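PDB 2ZZR: unsaturated glucuronyl hydrolase from Streptococcus agalactiae, which hydrolyses unsaturated hyaluronate, chondroitin and heparin disaccharides, releasing the unsaturated uronic acid from glycosaminoglycan fragments. Local coordinates for residues R149-K153 and G154-Q158; V209-D212 and D213-F217; Q267-L270 and F271-M274. All coordinates share one frame; numbering follows the deposited sequence.

Interaction 1: R149-K153 and G154-Q158; sequences RYQEK and GGFIQ
R149 reaches along I157 and Q158 one atom after another. Its CB rests against I157 CG2, 3.9 Å away; CG and CD then run beside the Q158 carbonyl, and NE ends the approach with a hydrogen bond of 2.9 Å to Q158 O. A bend at chi3 (73°) brings NE round to this oxygen, which lies at the guanidinium edge, close to its plane, while from the side of the oxygen the donor stands well above the carbonyl plane. The backbones answer in the other direction, Q158 N giving a nearly straight bond (171°) to R149 O. An arginine suits the place because NE and NH2 can serve several carbonyls at once: NH2 bonds to the backbone oxygens of A159 and G161.

The two short strands 150-151 and 156-157 form an antiparallel beta hairpin, and its closing turn carries a G1 beta bulge, in which G155 and F156 both face Q151. Q151 O therefore takes two N-H groups, a weak bond from G155 N and a straighter though longer one from F156 N at 3.2 Å, while Q151 N donates to F156 O. G155 has a left-handed backbone conformation (phi 65°), which glycine adopts readily. The phenol of Y150 lies along its backbone, OH 3.4 Å from G155 CA; that hydroxyl is bonded to N200 on helix 192-209. On the sheet face shared by Q151 and F156, Q151 CB sits over the F156 ring as a CH-pi contact, 4.3 Å from the centroid. The same ring stacks with F222 and meets Y169 edge-to-face.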
loop_
_atom_site.group_PDB
_atom_site.type_symbol
_atom_site.label_atom_id
_atom_site.label_comp_id
_atom_site.label_asym_id
_atom_site.label_seq_id
_atom_site.Cartn_x
_atom_site.Cartn_y
_atom_site.Cartn_z
ATOM N N ARG A 149 14.918 -5.852 12.631
ATOM C CA ARG A 149 13.787 -5.672 13.545
ATOM C C ARG A 149 12.985 -6.951 13.817
ATOM O O ARG A 149 12.000 -6.925 14.553
ATOM C CB ARG A 149 12.873 -4.533 13.071
ATOM C CG ARG A 149 13.599 -3.205 12.911
ATOM C CD ARG A 149 12.629 -2.030 12.838
ATOM N NE ARG A 149 12.012 -1.725 14.134
ATOM C CZ ARG A 149 12.607 -1.049 15.117
ATOM N NH1 ARG A 149 13.848 -0.591 14.973
ATOM N NH2 ARG A 149 11.959 -0.834 16.257
ATOM N N TYR A 150 13.417 -8.071 13.232
ATOM C CA TYR A 150 12.729 -9.342 13.428
ATOM C C TYR A 150 12.862 -9.843 14.863
ATOM O O TYR A 150 13.959 -9.864 15.417
ATOM C CB TYR A 150 13.255 -10.412 12.464
ATOM C CG TYR A 150 12.583 -11.758 12.642
ATOM C CD1 TYR A 150 13.291 -12.853 13.151
ATOM C CD2 TYR A 150 11.243 -11.938 12.312
ATOM C CE1 TYR A 150 12.673 -14.093 13.320
ATOM C CE2 TYR A 150 10.619 -13.171 12.472
ATOM C CZ TYR A 150 11.342 -14.242 12.976
ATOM O OH TYR A 150 10.720 -15.455 13.134
ATOM N N GLN A 151 11.734 -10.252 15.436
ATOM C CA GLN A 151 11.684 -10.830 16.770
ATOM C C GLN A 151 11.306 -12.310 16.720
ATOM O O GLN A 151 10.190 -12.656 16.331
ATOM C CB GLN A 151 10.691 -10.059 17.645
ATOM C CG GLN A 151 11.045 -8.582 17.857
ATOM C CD GLN A 151 12.312 -8.360 18.687
ATOM O OE1 GLN A 151 12.798 -7.235 18.800
ATOM N NE2 GLN A 151 12.852 -9.434 19.262
ATOM N N GLU A 152 12.237 -13.170 17.129
ATOM C CA GLU A 152 12.012 -14.621 17.171
ATOM C C GLU A 152 10.861 -15.017 18.092
ATOM O O GLU A 152 10.143 -15.983 17.821
ATOM C CB GLU A 152 13.287 -15.354 17.589
ATOM C CG GLU A 152 14.355 -15.414 16.508
ATOM C CD GLU A 152 15.608 -16.161 16.948
ATOM O OE1 GLU A 152 16.584 -16.186 16.163
ATOM O OE2 GLU A 152 15.618 -16.720 18.073
ATOM N N LYS A 153 10.690 -14.268 19.180
ATOM C CA LYS A 153 9.603 -14.512 20.120
ATOM C C LYS A 153 8.319 -13.827 19.652
ATOM O O LYS A 153 8.062 -12.656 19.965
ATOM C CB LYS A 153 10.007 -14.083 21.538
ATOM C CG LYS A 153 11.201 -14.860 22.075
ATOM C CD LYS A 153 11.354 -14.685 23.569
ATOM C CE LYS A 153 12.371 -15.662 24.150
ATOM N NZ LYS A 153 11.866 -17.067 24.087
ATOM N N GLY A 154 7.519 -14.582 18.897
ATOM C CA GLY A 154 6.326 -14.061 18.231
ATOM C C GLY A 154 6.448 -14.167 16.717
ATOM O O GLY A 154 5.442 -14.269 16.019
ATOM N N GLY A 155 7.685 -14.145 16.226
ATOM C CA GLY A 155 7.989 -14.316 14.798
ATOM C C GLY A 155 7.458 -13.189 13.933
ATOM O O GLY A 155 6.767 -13.428 12.944
ATOM N N PHE A 156 7.775 -11.957 14.312
ATOM C CA PHE A 156 7.274 -10.780 13.605
ATOM C C PHE A 156 8.336 -9.694 13.514
ATOM O O PHE A 156 9.307 -9.681 14.285
ATOM C CB PHE A 156 6.024 -10.229 14.301
ATOM C CG PHE A 156 6.303 -9.637 15.662
ATOM C CD1 PHE A 156 6.369 -10.455 16.786
ATOM C CD2 PHE A 156 6.508 -8.267 15.811
ATOM C CE1 PHE A 156 6.642 -9.919 18.045
ATOM C CE2 PHE A 156 6.783 -7.716 17.064
ATOM C CZ PHE A 156 6.846 -8.550 18.183
ATOM N N ILE A 157 8.146 -8.783 12.562
ATOM C CA ILE A 157 9.008 -7.611 12.421
ATOM C C ILE A 157 8.431 -6.514 13.304
ATOM O O ILE A 157 7.290 -6.073 13.101
ATOM C CB ILE A 157 9.084 -7.125 10.947
ATOM C CG1 ILE A 157 9.678 -8.227 10.063
ATOM C CG2 ILE A 157 9.898 -5.823 10.838
ATOM C CD1 ILE A 157 9.426 -8.034 8.593
ATOM N N GLN A 158 9.211 -6.090 14.294
ATOM C CA GLN A 158 8.749 -5.074 15.231
ATOM C C GLN A 158 8.691 -3.696 14.586
ATOM O O GLN A 158 9.615 -3.292 13.868
ATOM C CB GLN A 158 9.625 -5.032 16.492
ATOM C CG GLN A 158 8.980 -4.231 17.639
ATOM C CD GLN A 158 9.907 -3.991 18.818
ATOM O OE1 GLN A 158 9.830 -2.947 19.483
ATOM N NE2 GLN A 158 10.779 -4.945 19.090
#

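Interaction 2: V209-D212 and D213-F217; sequences VVRD and DSSAF. With SO4 (sulfate ion), chain B.
A type I beta turn from R211 to S214, in the loop between helix 192-209 and strand 219-222, brings R211 alongside F217. S214 N closes the turn on R211 O, and farther out R211 N bonds to S215 O at 2.8 Å, nearly straight at 170°, while F217 N donates to V209 O. D213 makes an Asx turn at the corner: its OD2 takes S215 N from above the carboxylate plane and S215 OG on the syn side, at 2.6 Å. Aspartate and serine suit these places, since one short carboxylate can grip both the amide and the hydroxyl two residues on.

R211 lies across one face of the F217 ring. Its CD stands nearly over the ring centre, 3.7 Å from the centroid, in a CH-pi contact; the arginine folds about CG-CD (chi3 73°), and its guanidinium lies 21° from the ring plane with F217 CZ against one face. F217 in turn borders G232 and T234, which probably bind substrate. The sulfate, probably from the crystallisation liquor, sits at the guanidinium edge: R211 NE and NH1 both donate to its O3, the NH1 bond 2.8 Å long, and D212 N gives an almost linear bond to its O2, also 2.8 Å.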
loop_
_atom_site.group_PDB
_atom_site.type_symbol
_atom_site.label_atom_id
_atom_site.label_comp_id
_atom_site.label_asym_id
_atom_site.label_seq_id
_atom_site.Cartn_x
_atom_site.Cartn_y
_atom_site.Cartn_z
ATOM N N VAL A 209 -3.549 -9.495 13.837
ATOM C CA VAL A 209 -3.895 -8.128 13.430
ATOM C C VAL A 209 -5.166 -8.098 12.571
ATOM O O VAL A 209 -5.834 -7.064 12.469
ATOM C CB VAL A 209 -2.686 -7.390 12.778
ATOM C CG1 VAL A 209 -2.587 -7.681 11.276
ATOM C CG2 VAL A 209 -2.764 -5.881 13.042
ATOM N N VAL A 210 -5.499 -9.236 11.957
ATOM C CA VAL A 210 -6.799 -9.415 11.329
ATOM C C VAL A 210 -7.728 -10.018 12.382
ATOM O O VAL A 210 -7.374 -11.003 13.038
ATOM C CB VAL A 210 -6.727 -10.334 10.083
ATOM C CG1 VAL A 210 -8.096 -10.454 9.410
ATOM C CG2 VAL A 210 -5.692 -9.801 9.091
ATOM N N ARG A 211 -8.899 -9.411 12.545
ATOM C CA ARG A 211 -9.861 -9.824 13.572
ATOM C C ARG A 211 -10.821 -10.904 13.065
ATOM O O ARG A 211 -10.964 -11.100 11.857
ATOM C CB ARG A 211 -10.654 -8.611 14.071
ATOM C CG ARG A 211 -9.783 -7.467 14.578
ATOM C CD ARG A 211 -10.609 -6.416 15.320
ATOM N NE ARG A 211 -11.042 -6.901 16.629
ATOM C CZ ARG A 211 -11.618 -6.150 17.567
ATOM N NH1 ARG A 211 -11.965 -6.697 18.728
ATOM N NH2 ARG A 211 -11.850 -4.861 17.350
ATOM N N ASP A 212 -11.496 -11.582 13.997
ATOM C CA ASP A 212 -12.432 -12.658 13.661
ATOM C C ASP A 212 -13.572 -12.237 12.733
ATOM O O ASP A 212 -14.131 -13.075 12.029
ATOM C CB ASP A 212 -13.011 -13.297 14.934
ATOM C CG ASP A 212 -11.990 -14.115 15.703
ATOM O OD1 ASP A 212 -10.788 -14.112 15.355
ATOM O OD2 ASP A 212 -12.391 -14.775 16.684
ATOM N N ASP A 213 -13.918 -10.947 12.737
ATOM C CA ASP A 213 -14.985 -10.427 11.883
ATOM C C ASP A 213 -14.462 -9.913 10.541
ATOM O O ASP A 213 -15.202 -9.299 9.777
ATOM C CB ASP A 213 -15.779 -9.327 12.607
ATOM C CG ASP A 213 -14.940 -8.091 12.933
ATOM O OD1 ASP A 213 -15.527 -7.113 13.448
ATOM O OD2 ASP A 213 -13.707 -8.084 12.701
ATOM N N SER A 214 -13.185 -10.189 10.276
ATOM C CA SER A 214 -12.473 -9.752 9.064
ATOM C C SER A 214 -12.061 -8.274 9.053
ATOM O O SER A 214 -11.463 -7.804 8.085
ATOM C CB SER A 214 -13.233 -10.128 7.782
ATOM O OG SER A 214 -13.063 -11.510 7.494
ATOM N N SER A 215 -12.369 -7.541 10.124
ATOM C CA SER A 215 -11.850 -6.182 10.261
ATOM C C SER A 215 -10.378 -6.230 10.686
ATOM O O SER A 215 -9.843 -7.297 10.999
ATOM C CB SER A 215 -12.689 -5.368 11.253
ATOM O OG SER A 215 -12.454 -5.799 12.578
ATOM N N ALA A 216 -9.720 -5.076 10.696
ATOM C CA ALA A 216 -8.294 -5.024 10.984
ATOM C C ALA A 216 -7.987 -4.145 12.183
ATOM O O ALA A 216 -8.525 -3.041 12.299
ATOM C CB ALA A 216 -7.534 -4.514 9.761
ATOM N N PHE A 217 -7.130 -4.649 13.069
ATOM C CA PHE A 217 -6.407 -3.806 14.020
ATOM C C PHE A 217 -5.329 -3.046 13.249
ATOM O O PHE A 217 -4.912 -3.462 12.167
ATOM C CB PHE A 217 -5.708 -4.645 15.090
ATOM C CG PHE A 217 -6.620 -5.214 16.136
ATOM C CD1 PHE A 217 -6.696 -6.589 16.326
ATOM C CD2 PHE A 217 -7.384 -4.380 16.956
ATOM C CE1 PHE A 217 -7.525 -7.133 17.311
ATOM C CE2 PHE A 217 -8.220 -4.913 17.932
ATOM C CZ PHE A 217 -8.282 -6.290 18.114
HETATM S S SO4 B . -10.691 -10.467 17.885
HETATM O O1 SO4 B . -10.406 -11.486 18.890
HETATM O O2 SO4 B . -11.283 -11.101 16.714
HETATM O O3 SO4 B . -11.616 -9.474 18.431
HETATM O O4 SO4 B . -9.446 -9.811 17.499
#

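Interaction 3: Q267-L270 and F271-M274; sequences QIIL and FKGM
Q267 O accepts the shortest of the backbone bonds here, 2.8 Å from F271 N, and the same i to i+4 pattern follows at K272 N to I268 O, G273 N to I269 O and M274 N to L270 O. Around these bonds the side chains lean on the turn before. The chain of K272 runs past the I268 carbonyl, its CG 3.4 Å from I268 O, and its CD then meets I268 CG2 at 3.9 Å. The bend at chi3 (66°) carries K272 CE to I269 CD1, 3.9 Å away, and another at chi4 turns NZ off. Lysine fits because its methylenes pack against both isoleucines while NZ continues to a salt bridge with D325.

F271 sets its CB 3.3 Å from I268 O, and with CG anti to its own nitrogen (chi1 167°) the ring swings away from the first turn, meeting Y331 edge-to-face. M274 lays CG against L270 O at 3.4 Å. The apolar side chains of L270, F271 and M274 pack on helices 192-209 and 304-318 and on the 209-217 loop, as neighbouring helices do through their apolar faces in the (alpha/alpha)6 barrel of glycoside hydrolase family 88.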
loop_
_atom_site.group_PDB
_atom_site.type_symbol
_atom_site.label_atom_id
_atom_site.label_comp_id
_atom_site.label_asym_id
_atom_site.label_seq_id
_atom_site.Cartn_x
_atom_site.Cartn_y
_atom_site.Cartn_z
ATOM N N GLN A 267 -4.931 -17.836 2.442
ATOM C CA GLN A 267 -4.760 -16.415 2.150
ATOM C C GLN A 267 -5.847 -15.882 1.223
ATOM O O GLN A 267 -6.276 -14.733 1.348
ATOM C CB GLN A 267 -3.377 -16.160 1.553
ATOM C CG GLN A 267 -2.239 -16.475 2.504
ATOM C CD GLN A 267 -0.889 -16.422 1.825
ATOM O OE1 GLN A 267 -0.636 -17.164 0.882
ATOM N NE2 GLN A 267 0.000 -15.558 2.324
ATOM N N ILE A 268 -6.294 -16.712 0.285
ATOM C CA ILE A 268 -7.404 -16.335 -0.583
ATOM C C ILE A 268 -8.680 -16.157 0.256
ATOM O O ILE A 268 -9.418 -15.193 0.073
ATOM C CB ILE A 268 -7.594 -17.354 -1.738
ATOM C CG1 ILE A 268 -6.512 -17.127 -2.810
ATOM C CG2 ILE A 268 -9.000 -17.245 -2.355
ATOM C CD1 ILE A 268 -6.463 -18.190 -3.903
ATOM N N ILE A 269 -8.919 -17.075 1.190
ATOM C CA ILE A 269 -10.090 -16.957 2.066
ATOM C C ILE A 269 -9.992 -15.704 2.951
ATOM O O ILE A 269 -10.976 -14.968 3.108
ATOM C CB ILE A 269 -10.322 -18.249 2.898
ATOM C CG1 ILE A 269 -10.641 -19.443 1.978
ATOM C CG2 ILE A 269 -11.440 -18.053 3.927
ATOM C CD1 ILE A 269 -11.730 -19.204 0.942
ATOM N N LEU A 270 -8.802 -15.446 3.484
ATOM C CA LEU A 270 -8.568 -14.246 4.287
ATOM C C LEU A 270 -8.809 -12.981 3.461
ATOM O O LEU A 270 -9.418 -12.019 3.944
ATOM C CB LEU A 270 -7.161 -14.260 4.878
ATOM C CG LEU A 270 -6.949 -13.353 6.095
ATOM C CD1 LEU A 270 -7.803 -13.818 7.290
ATOM C CD2 LEU A 270 -5.491 -13.311 6.463
ATOM N N PHE A 271 -8.340 -12.995 2.210
ATOM C CA PHE A 271 -8.636 -11.916 1.264
ATOM C C PHE A 271 -10.129 -11.707 1.076
ATOM O O PHE A 271 -10.604 -10.573 1.094
ATOM C CB PHE A 271 -7.996 -12.180 -0.108
ATOM C CG PHE A 271 -8.509 -11.267 -1.205
ATOM C CD1 PHE A 271 -7.866 -10.063 -1.484
ATOM C CD2 PHE A 271 -9.636 -11.619 -1.963
ATOM C CE1 PHE A 271 -8.333 -9.214 -2.506
ATOM C CE2 PHE A 271 -10.116 -10.779 -2.979
ATOM C CZ PHE A 271 -9.461 -9.573 -3.249
ATOM N N LYS A 272 -10.866 -12.795 0.866
ATOM C CA LYS A 272 -12.298 -12.695 0.621
ATOM C C LYS A 272 -12.980 -12.037 1.828
ATOM O O LYS A 272 -13.819 -11.152 1.666
ATOM C CB LYS A 272 -12.885 -14.079 0.306
ATOM C CG LYS A 272 -12.581 -14.553 -1.139
ATOM C CD LYS A 272 -12.591 -16.093 -1.298
ATOM C CE LYS A 272 -13.967 -16.726 -1.079
ATOM N NZ LYS A 272 -14.987 -16.387 -2.108
ATOM N N GLY A 273 -12.578 -12.441 3.026
ATOM C CA GLY A 273 -13.133 -11.865 4.257
ATOM C C GLY A 273 -12.899 -10.366 4.349
ATOM O O GLY A 273 -13.849 -9.586 4.513
ATOM N N MET A 274 -11.637 -9.959 4.225
ATOM C CA MET A 274 -11.271 -8.543 4.375
ATOM C C MET A 274 -11.839 -7.668 3.267
ATOM O O MET A 274 -12.263 -6.537 3.514
ATOM C CB MET A 274 -9.750 -8.367 4.460
ATOM C CG MET A 274 -9.096 -9.076 5.642
ATOM S SD MET A 274 -7.472 -8.422 6.056
ATOM C CE MET A 274 -7.897 -6.842 6.803
#

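In the fold
Interactions 2 and 3 touch directly: M274 packs on V210 and A216, and S214 OG lies 3.3 Å from G273 CA, so the turn of 209-217 sits against helix 265-280. Interaction 1 stands apart, its centre about 20 Å from that of interaction 2, yet all three meet helix 192-209: the hairpin packs on it through Y150, F156 and I157, the loop of interaction 2 follows its end, and L270 of interaction 3 touches A206. Interaction 3 is buried, and its side-chain contacts are mainly apolar; the other two, only partly buried, combine irregular backbone hydrogen bonds with CH-pi contacts and an arginine, bonded to a carbonyl in one and to a sulfate in the other.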